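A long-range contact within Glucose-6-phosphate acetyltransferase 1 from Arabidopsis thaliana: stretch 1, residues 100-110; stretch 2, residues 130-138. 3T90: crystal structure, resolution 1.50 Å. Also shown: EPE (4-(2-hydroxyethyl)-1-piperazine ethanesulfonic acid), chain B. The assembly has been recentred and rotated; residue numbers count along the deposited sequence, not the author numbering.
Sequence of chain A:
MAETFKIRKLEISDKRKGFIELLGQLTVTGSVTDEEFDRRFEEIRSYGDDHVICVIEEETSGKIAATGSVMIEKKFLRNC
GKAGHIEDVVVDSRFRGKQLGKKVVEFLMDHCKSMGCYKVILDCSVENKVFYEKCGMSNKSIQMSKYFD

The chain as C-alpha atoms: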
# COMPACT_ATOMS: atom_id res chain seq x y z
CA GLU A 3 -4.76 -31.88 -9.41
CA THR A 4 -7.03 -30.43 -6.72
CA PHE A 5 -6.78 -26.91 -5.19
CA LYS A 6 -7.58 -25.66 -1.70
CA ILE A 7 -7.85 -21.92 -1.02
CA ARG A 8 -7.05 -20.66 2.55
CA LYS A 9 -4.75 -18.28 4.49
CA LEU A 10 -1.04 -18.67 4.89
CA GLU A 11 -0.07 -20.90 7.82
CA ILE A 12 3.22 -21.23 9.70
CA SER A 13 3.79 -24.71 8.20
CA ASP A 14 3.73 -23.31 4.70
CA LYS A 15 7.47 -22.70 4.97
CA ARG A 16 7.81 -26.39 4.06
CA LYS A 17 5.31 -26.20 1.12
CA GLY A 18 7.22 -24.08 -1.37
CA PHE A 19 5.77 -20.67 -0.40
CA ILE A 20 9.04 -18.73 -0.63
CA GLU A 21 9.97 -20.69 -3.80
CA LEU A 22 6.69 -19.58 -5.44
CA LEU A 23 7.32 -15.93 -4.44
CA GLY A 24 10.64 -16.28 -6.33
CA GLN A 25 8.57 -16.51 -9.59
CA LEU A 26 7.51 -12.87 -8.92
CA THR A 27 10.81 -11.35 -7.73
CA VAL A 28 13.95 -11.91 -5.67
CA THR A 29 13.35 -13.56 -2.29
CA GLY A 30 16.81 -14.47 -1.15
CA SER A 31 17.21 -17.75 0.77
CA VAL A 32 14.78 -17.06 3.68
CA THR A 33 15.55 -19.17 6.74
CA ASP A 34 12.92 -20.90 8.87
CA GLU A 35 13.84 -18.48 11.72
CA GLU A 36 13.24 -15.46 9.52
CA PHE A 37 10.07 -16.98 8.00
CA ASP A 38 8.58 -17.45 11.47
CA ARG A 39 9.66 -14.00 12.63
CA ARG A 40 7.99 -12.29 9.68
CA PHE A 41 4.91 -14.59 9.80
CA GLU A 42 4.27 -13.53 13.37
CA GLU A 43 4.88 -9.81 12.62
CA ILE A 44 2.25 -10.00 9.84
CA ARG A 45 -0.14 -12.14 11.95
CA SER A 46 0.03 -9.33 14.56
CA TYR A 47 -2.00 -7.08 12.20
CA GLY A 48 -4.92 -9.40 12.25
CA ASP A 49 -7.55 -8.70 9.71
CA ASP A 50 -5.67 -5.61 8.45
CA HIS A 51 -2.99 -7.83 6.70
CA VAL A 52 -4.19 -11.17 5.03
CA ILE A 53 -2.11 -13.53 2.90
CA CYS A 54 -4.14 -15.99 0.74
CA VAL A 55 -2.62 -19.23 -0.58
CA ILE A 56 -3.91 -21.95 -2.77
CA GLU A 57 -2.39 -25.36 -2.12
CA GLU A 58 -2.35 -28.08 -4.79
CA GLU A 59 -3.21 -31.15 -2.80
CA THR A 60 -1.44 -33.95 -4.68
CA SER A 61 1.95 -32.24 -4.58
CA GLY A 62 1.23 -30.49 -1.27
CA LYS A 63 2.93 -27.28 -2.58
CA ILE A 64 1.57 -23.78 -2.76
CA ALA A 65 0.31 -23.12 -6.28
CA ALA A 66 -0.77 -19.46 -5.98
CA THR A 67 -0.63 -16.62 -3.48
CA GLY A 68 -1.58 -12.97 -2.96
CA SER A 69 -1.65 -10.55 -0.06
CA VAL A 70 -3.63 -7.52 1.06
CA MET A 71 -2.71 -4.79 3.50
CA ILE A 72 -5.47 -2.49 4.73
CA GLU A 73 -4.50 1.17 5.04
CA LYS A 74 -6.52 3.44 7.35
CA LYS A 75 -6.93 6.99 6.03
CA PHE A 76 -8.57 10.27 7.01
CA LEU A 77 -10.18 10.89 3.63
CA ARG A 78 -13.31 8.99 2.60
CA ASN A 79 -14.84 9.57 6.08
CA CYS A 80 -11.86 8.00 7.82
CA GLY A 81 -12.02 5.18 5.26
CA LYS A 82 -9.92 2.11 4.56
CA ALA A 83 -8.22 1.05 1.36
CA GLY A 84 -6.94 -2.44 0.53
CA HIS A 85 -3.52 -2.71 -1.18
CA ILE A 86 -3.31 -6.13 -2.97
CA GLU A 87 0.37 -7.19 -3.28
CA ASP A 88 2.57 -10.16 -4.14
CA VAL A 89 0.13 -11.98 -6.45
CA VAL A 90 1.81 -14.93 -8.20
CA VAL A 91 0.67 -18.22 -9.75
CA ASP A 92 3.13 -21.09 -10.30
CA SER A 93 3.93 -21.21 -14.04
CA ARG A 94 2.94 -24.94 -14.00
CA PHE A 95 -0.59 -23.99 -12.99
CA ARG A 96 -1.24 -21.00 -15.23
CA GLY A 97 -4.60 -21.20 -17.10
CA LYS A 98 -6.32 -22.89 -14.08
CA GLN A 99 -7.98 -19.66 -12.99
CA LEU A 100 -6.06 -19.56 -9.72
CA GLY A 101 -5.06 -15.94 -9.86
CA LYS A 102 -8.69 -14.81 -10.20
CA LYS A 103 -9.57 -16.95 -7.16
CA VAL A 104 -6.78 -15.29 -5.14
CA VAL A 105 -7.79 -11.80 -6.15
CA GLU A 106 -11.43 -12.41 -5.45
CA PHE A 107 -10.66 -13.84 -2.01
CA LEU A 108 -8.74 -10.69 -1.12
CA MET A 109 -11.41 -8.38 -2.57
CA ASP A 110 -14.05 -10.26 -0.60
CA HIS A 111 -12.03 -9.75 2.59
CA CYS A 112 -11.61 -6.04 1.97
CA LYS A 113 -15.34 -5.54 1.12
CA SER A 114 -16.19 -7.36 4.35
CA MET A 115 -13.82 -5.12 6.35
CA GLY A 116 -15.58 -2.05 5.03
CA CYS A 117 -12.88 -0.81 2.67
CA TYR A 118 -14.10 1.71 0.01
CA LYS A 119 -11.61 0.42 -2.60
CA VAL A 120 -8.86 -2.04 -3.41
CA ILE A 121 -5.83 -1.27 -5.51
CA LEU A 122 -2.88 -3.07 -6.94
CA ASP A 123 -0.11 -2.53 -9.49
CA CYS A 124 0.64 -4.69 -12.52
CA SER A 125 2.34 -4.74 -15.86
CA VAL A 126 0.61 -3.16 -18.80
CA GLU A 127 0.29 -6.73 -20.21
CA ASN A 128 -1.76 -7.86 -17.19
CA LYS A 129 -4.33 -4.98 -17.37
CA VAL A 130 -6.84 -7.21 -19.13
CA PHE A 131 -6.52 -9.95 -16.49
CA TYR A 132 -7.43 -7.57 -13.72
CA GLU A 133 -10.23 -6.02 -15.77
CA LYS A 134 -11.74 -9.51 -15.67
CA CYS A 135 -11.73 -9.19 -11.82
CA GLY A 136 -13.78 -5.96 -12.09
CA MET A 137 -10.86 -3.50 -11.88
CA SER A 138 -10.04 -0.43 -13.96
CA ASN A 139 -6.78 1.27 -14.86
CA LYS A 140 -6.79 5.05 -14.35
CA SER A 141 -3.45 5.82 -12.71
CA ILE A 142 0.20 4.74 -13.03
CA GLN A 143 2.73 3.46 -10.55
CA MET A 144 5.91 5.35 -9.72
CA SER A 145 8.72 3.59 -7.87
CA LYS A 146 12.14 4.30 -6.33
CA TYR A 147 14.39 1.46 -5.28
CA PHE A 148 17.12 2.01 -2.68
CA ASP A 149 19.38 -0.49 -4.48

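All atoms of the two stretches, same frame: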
# COMPACT_ATOMS: atom_id res chain seq x y z
N LEU A 100 -6.43 -19.75 -11.11
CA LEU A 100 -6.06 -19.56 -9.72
C LEU A 100 -5.85 -18.10 -9.34
O LEU A 100 -6.16 -17.68 -8.22
CB LEU A 100 -4.80 -20.39 -9.41
CG LEU A 100 -4.91 -21.92 -9.61
CD1 LEU A 100 -3.63 -22.51 -9.06
CD2 LEU A 100 -6.16 -22.54 -8.85
N GLY A 101 -5.28 -17.31 -10.26
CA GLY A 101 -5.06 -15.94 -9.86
C GLY A 101 -6.33 -15.17 -9.64
O GLY A 101 -6.43 -14.41 -8.68
N LYS A 102 -7.39 -15.47 -10.44
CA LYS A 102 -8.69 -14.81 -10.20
C LYS A 102 -9.22 -15.20 -8.81
O LYS A 102 -9.82 -14.38 -8.09
CB LYS A 102 -9.68 -15.19 -11.31
CG LYS A 102 -11.11 -14.62 -11.11
CD LYS A 102 -11.83 -14.62 -12.49
CE LYS A 102 -13.18 -13.91 -12.46
NZ LYS A 102 -14.21 -14.70 -11.71
N LYS A 103 -9.08 -16.49 -8.47
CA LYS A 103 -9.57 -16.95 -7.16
C LYS A 103 -8.86 -16.20 -6.01
O LYS A 103 -9.49 -15.85 -4.98
CB LYS A 103 -9.42 -18.51 -7.01
CG LYS A 103 -10.27 -19.34 -7.96
CD LYS A 103 -10.12 -20.84 -7.66
CE LYS A 103 -11.14 -21.63 -8.47
NZ LYS A 103 -12.46 -20.89 -8.56
N VAL A 104 -7.54 -16.04 -6.15
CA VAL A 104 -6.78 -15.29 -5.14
C VAL A 104 -7.27 -13.86 -5.04
O VAL A 104 -7.56 -13.40 -3.95
CB VAL A 104 -5.30 -15.36 -5.44
CG1 VAL A 104 -4.53 -14.39 -4.53
CG2 VAL A 104 -4.77 -16.75 -5.08
N VAL A 105 -7.41 -13.20 -6.20
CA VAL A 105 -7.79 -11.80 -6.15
C VAL A 105 -9.18 -11.63 -5.57
O VAL A 105 -9.44 -10.70 -4.79
CB VAL A 105 -7.69 -11.19 -7.56
CG1 VAL A 105 -8.31 -9.80 -7.64
CG2 VAL A 105 -6.24 -11.16 -7.99
N GLU A 106 -10.09 -12.54 -5.98
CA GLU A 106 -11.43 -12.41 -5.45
C GLU A 106 -11.49 -12.67 -3.96
O GLU A 106 -12.25 -12.00 -3.26
CB GLU A 106 -12.40 -13.37 -6.15
CG GLU A 106 -12.69 -12.86 -7.58
CD GLU A 106 -13.51 -13.87 -8.38
OE1 GLU A 106 -13.51 -15.07 -8.03
OE2 GLU A 106 -14.16 -13.48 -9.36
N PHE A 107 -10.69 -13.62 -3.46
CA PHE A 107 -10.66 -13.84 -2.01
C PHE A 107 -10.24 -12.55 -1.26
O PHE A 107 -10.83 -12.20 -0.23
CB PHE A 107 -9.69 -15.01 -1.75
CG PHE A 107 -9.51 -15.42 -0.30
CD1 PHE A 107 -10.09 -16.59 0.17
CD2 PHE A 107 -8.62 -14.70 0.54
CE1 PHE A 107 -9.82 -17.03 1.47
CE2 PHE A 107 -8.36 -15.13 1.87
CZ PHE A 107 -8.92 -16.29 2.35
N LEU A 108 -9.17 -11.90 -1.77
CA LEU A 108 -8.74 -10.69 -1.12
C LEU A 108 -9.72 -9.54 -1.28
O LEU A 108 -9.86 -8.77 -0.32
CB LEU A 108 -7.39 -10.32 -1.73
CG LEU A 108 -6.29 -11.39 -1.62
CD1 LEU A 108 -5.06 -11.06 -2.49
CD2 LEU A 108 -5.82 -11.49 -0.15
N MET A 109 -10.38 -9.44 -2.43
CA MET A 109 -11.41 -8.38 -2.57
C MET A 109 -12.57 -8.66 -1.63
O MET A 109 -13.06 -7.74 -0.95
CB MET A 109 -11.92 -8.39 -3.99
CG MET A 109 -10.92 -7.84 -4.96
SD MET A 109 -11.66 -8.06 -6.64
CE MET A 109 -10.54 -6.92 -7.37
N ASP A 110 -12.93 -9.92 -1.51
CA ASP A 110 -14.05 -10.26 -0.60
C ASP A 110 -13.71 -9.88 0.85
O ASP A 110 -14.47 -9.29 1.61
CB ASP A 110 -14.32 -11.80 -0.63
CG ASP A 110 -14.99 -12.28 -1.91
OD1 ASP A 110 -15.54 -11.49 -2.69
OD2 ASP A 110 -14.88 -13.53 -2.11
N VAL A 130 -5.60 -6.57 -18.76
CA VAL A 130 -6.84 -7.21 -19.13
C VAL A 130 -7.22 -8.30 -18.13
O VAL A 130 -8.41 -8.47 -17.88
CB VAL A 130 -6.74 -7.75 -20.62
CG1 VAL A 130 -7.91 -8.56 -21.00
CG2 VAL A 130 -6.64 -6.54 -21.60
N PHE A 131 -6.26 -9.00 -17.54
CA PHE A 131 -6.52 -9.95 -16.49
C PHE A 131 -7.31 -9.33 -15.34
O PHE A 131 -8.32 -9.85 -14.87
CB PHE A 131 -5.23 -10.60 -15.94
CG PHE A 131 -5.48 -11.48 -14.77
CD1 PHE A 131 -5.95 -12.81 -14.91
CD2 PHE A 131 -5.25 -11.00 -13.49
CE1 PHE A 131 -6.17 -13.56 -13.74
CE2 PHE A 131 -5.48 -11.78 -12.31
CZ PHE A 131 -5.97 -13.06 -12.49
N TYR A 132 -6.79 -8.21 -14.84
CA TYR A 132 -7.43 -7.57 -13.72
C TYR A 132 -8.74 -6.91 -14.10
O TYR A 132 -9.61 -6.79 -13.25
CB TYR A 132 -6.46 -6.59 -13.01
CG TYR A 132 -5.35 -7.34 -12.31
CD1 TYR A 132 -5.65 -8.06 -11.16
CD2 TYR A 132 -4.07 -7.44 -12.84
CE1 TYR A 132 -4.66 -8.78 -10.47
CE2 TYR A 132 -3.09 -8.18 -12.20
CZ TYR A 132 -3.39 -8.83 -11.02
OH TYR A 132 -2.37 -9.52 -10.37
N GLU A 133 -8.88 -6.48 -15.35
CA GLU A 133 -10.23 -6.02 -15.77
C GLU A 133 -11.28 -7.13 -15.64
O GLU A 133 -12.46 -6.84 -15.32
CB GLU A 133 -10.21 -5.44 -17.21
CG GLU A 133 -9.37 -4.13 -17.33
CD GLU A 133 -9.28 -3.59 -18.79
OE1 GLU A 133 -9.22 -4.41 -19.72
OE2 GLU A 133 -9.20 -2.38 -18.94
N LYS A 134 -10.85 -8.36 -15.85
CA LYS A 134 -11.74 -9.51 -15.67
C LYS A 134 -12.16 -9.74 -14.26
O LYS A 134 -13.16 -10.43 -14.05
CB LYS A 134 -11.14 -10.79 -16.24
CG LYS A 134 -11.17 -10.77 -17.77
CD LYS A 134 -12.11 -9.74 -18.37
CE LYS A 134 -11.76 -9.46 -19.81
NZ LYS A 134 -10.25 -9.27 -19.93
N CYS A 135 -11.45 -9.12 -13.29
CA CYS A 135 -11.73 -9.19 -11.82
C CYS A 135 -12.49 -7.96 -11.41
O CYS A 135 -12.72 -7.77 -10.19
CB CYS A 135 -10.42 -9.28 -11.02
SG CYS A 135 -9.43 -10.80 -11.35
N GLY A 136 -12.95 -7.13 -12.36
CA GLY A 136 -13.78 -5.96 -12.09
C GLY A 136 -12.99 -4.68 -11.85
O GLY A 136 -13.54 -3.66 -11.36
N MET A 137 -11.70 -4.72 -12.16
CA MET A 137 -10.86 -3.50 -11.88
C MET A 137 -10.68 -2.66 -13.15
O MET A 137 -10.93 -3.10 -14.31
CB MET A 137 -9.51 -3.95 -11.39
CG MET A 137 -9.67 -5.06 -10.28
SD MET A 137 -8.02 -5.35 -9.47
CE MET A 137 -8.06 -3.97 -8.38
N SER A 138 -10.22 -1.42 -12.92
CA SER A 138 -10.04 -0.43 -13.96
C SER A 138 -8.68 0.20 -13.80
O SER A 138 -8.17 0.35 -12.68
CB SER A 138 -11.07 0.69 -13.79
OG SER A 138 -12.34 0.15 -14.14
N1 EPE B . -1.48 -13.74 -12.97
C2 EPE B . -1.95 -12.45 -13.53
C3 EPE B . -0.96 -11.28 -13.25
N4 EPE B . -0.31 -11.33 -11.93
C5 EPE B . 0.11 -12.62 -11.51
C6 EPE B . -1.13 -13.50 -11.57
C7 EPE B . 0.69 -10.35 -11.47
C8 EPE B . 0.39 -8.90 -11.72
O8 EPE B . 0.48 -8.15 -10.53
C9 EPE B . -2.61 -14.71 -12.96
C10 EPE B . -2.62 -15.56 -14.24
S EPE B . -3.36 -17.23 -14.05
O1S EPE B . -2.29 -18.13 -13.63
O2S EPE B . -4.49 -17.21 -13.16
O3S EPE B . -4.06 -17.61 -15.28

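The contact between the 100-110 helix and the 130-138 segment is built on apolar packing, with no hydrogen bond crossing it. Cys135 lies at its centre, in the type I turn from Glu133 to Gly136; the CA of Cys135 lies 6.6 Å from the CA of Lys102. The sulfur of Cys135 fits against the first helix, with SG 4.0 Å from Val105 CG1 and 4.2 Å from Lys102 CG. Val105, one helical turn before Met109, points toward the second stretch, and its CG2 also reaches the ring edge of Tyr132, 3.8 Å from CE1. Met109 extends the same face of the helix: its CE lies 3.6 Å from Met137 CG and 3.7 Å from Cys135 O, which places its terminal methyl against both the turn and the side chain of Met137. The turn is held by its own backbone, through Gly136 N to Glu133 O (3.0 Å) and Met137 N to Tyr132 O (3.1 Å). Gly136 has a positive phi of 90°, where a CB would be jammed against the preceding carbonyl oxygen.

Toward the other end, Phe131 turns its ring edge to the helix backbone, with CZ 3.5 Å from Lys102 N and 3.6 Å from Gly101 C. The absence of a side chain at Gly101 matters here: an ideal CB would lie only 3.2 Å from Phe131 CZ and would clash with C9 of the bound EPE. This buffer molecule, probably from the crystallisation liquor, lies over one face of the Phe131 ring. It bridges the stretches, accepting a hydrogen bond from Gly101 N at its O2S (3.0 Å) and donating one from N4 to Tyr132 OH (3.2 Å).

At the polar edge, the aliphatic part of Lys102 passes the turn, with CE 3.8 Å from Lys134 O, while its NZ forms a salt bridge with Glu106 OE2 (2.6 Å) within the helix.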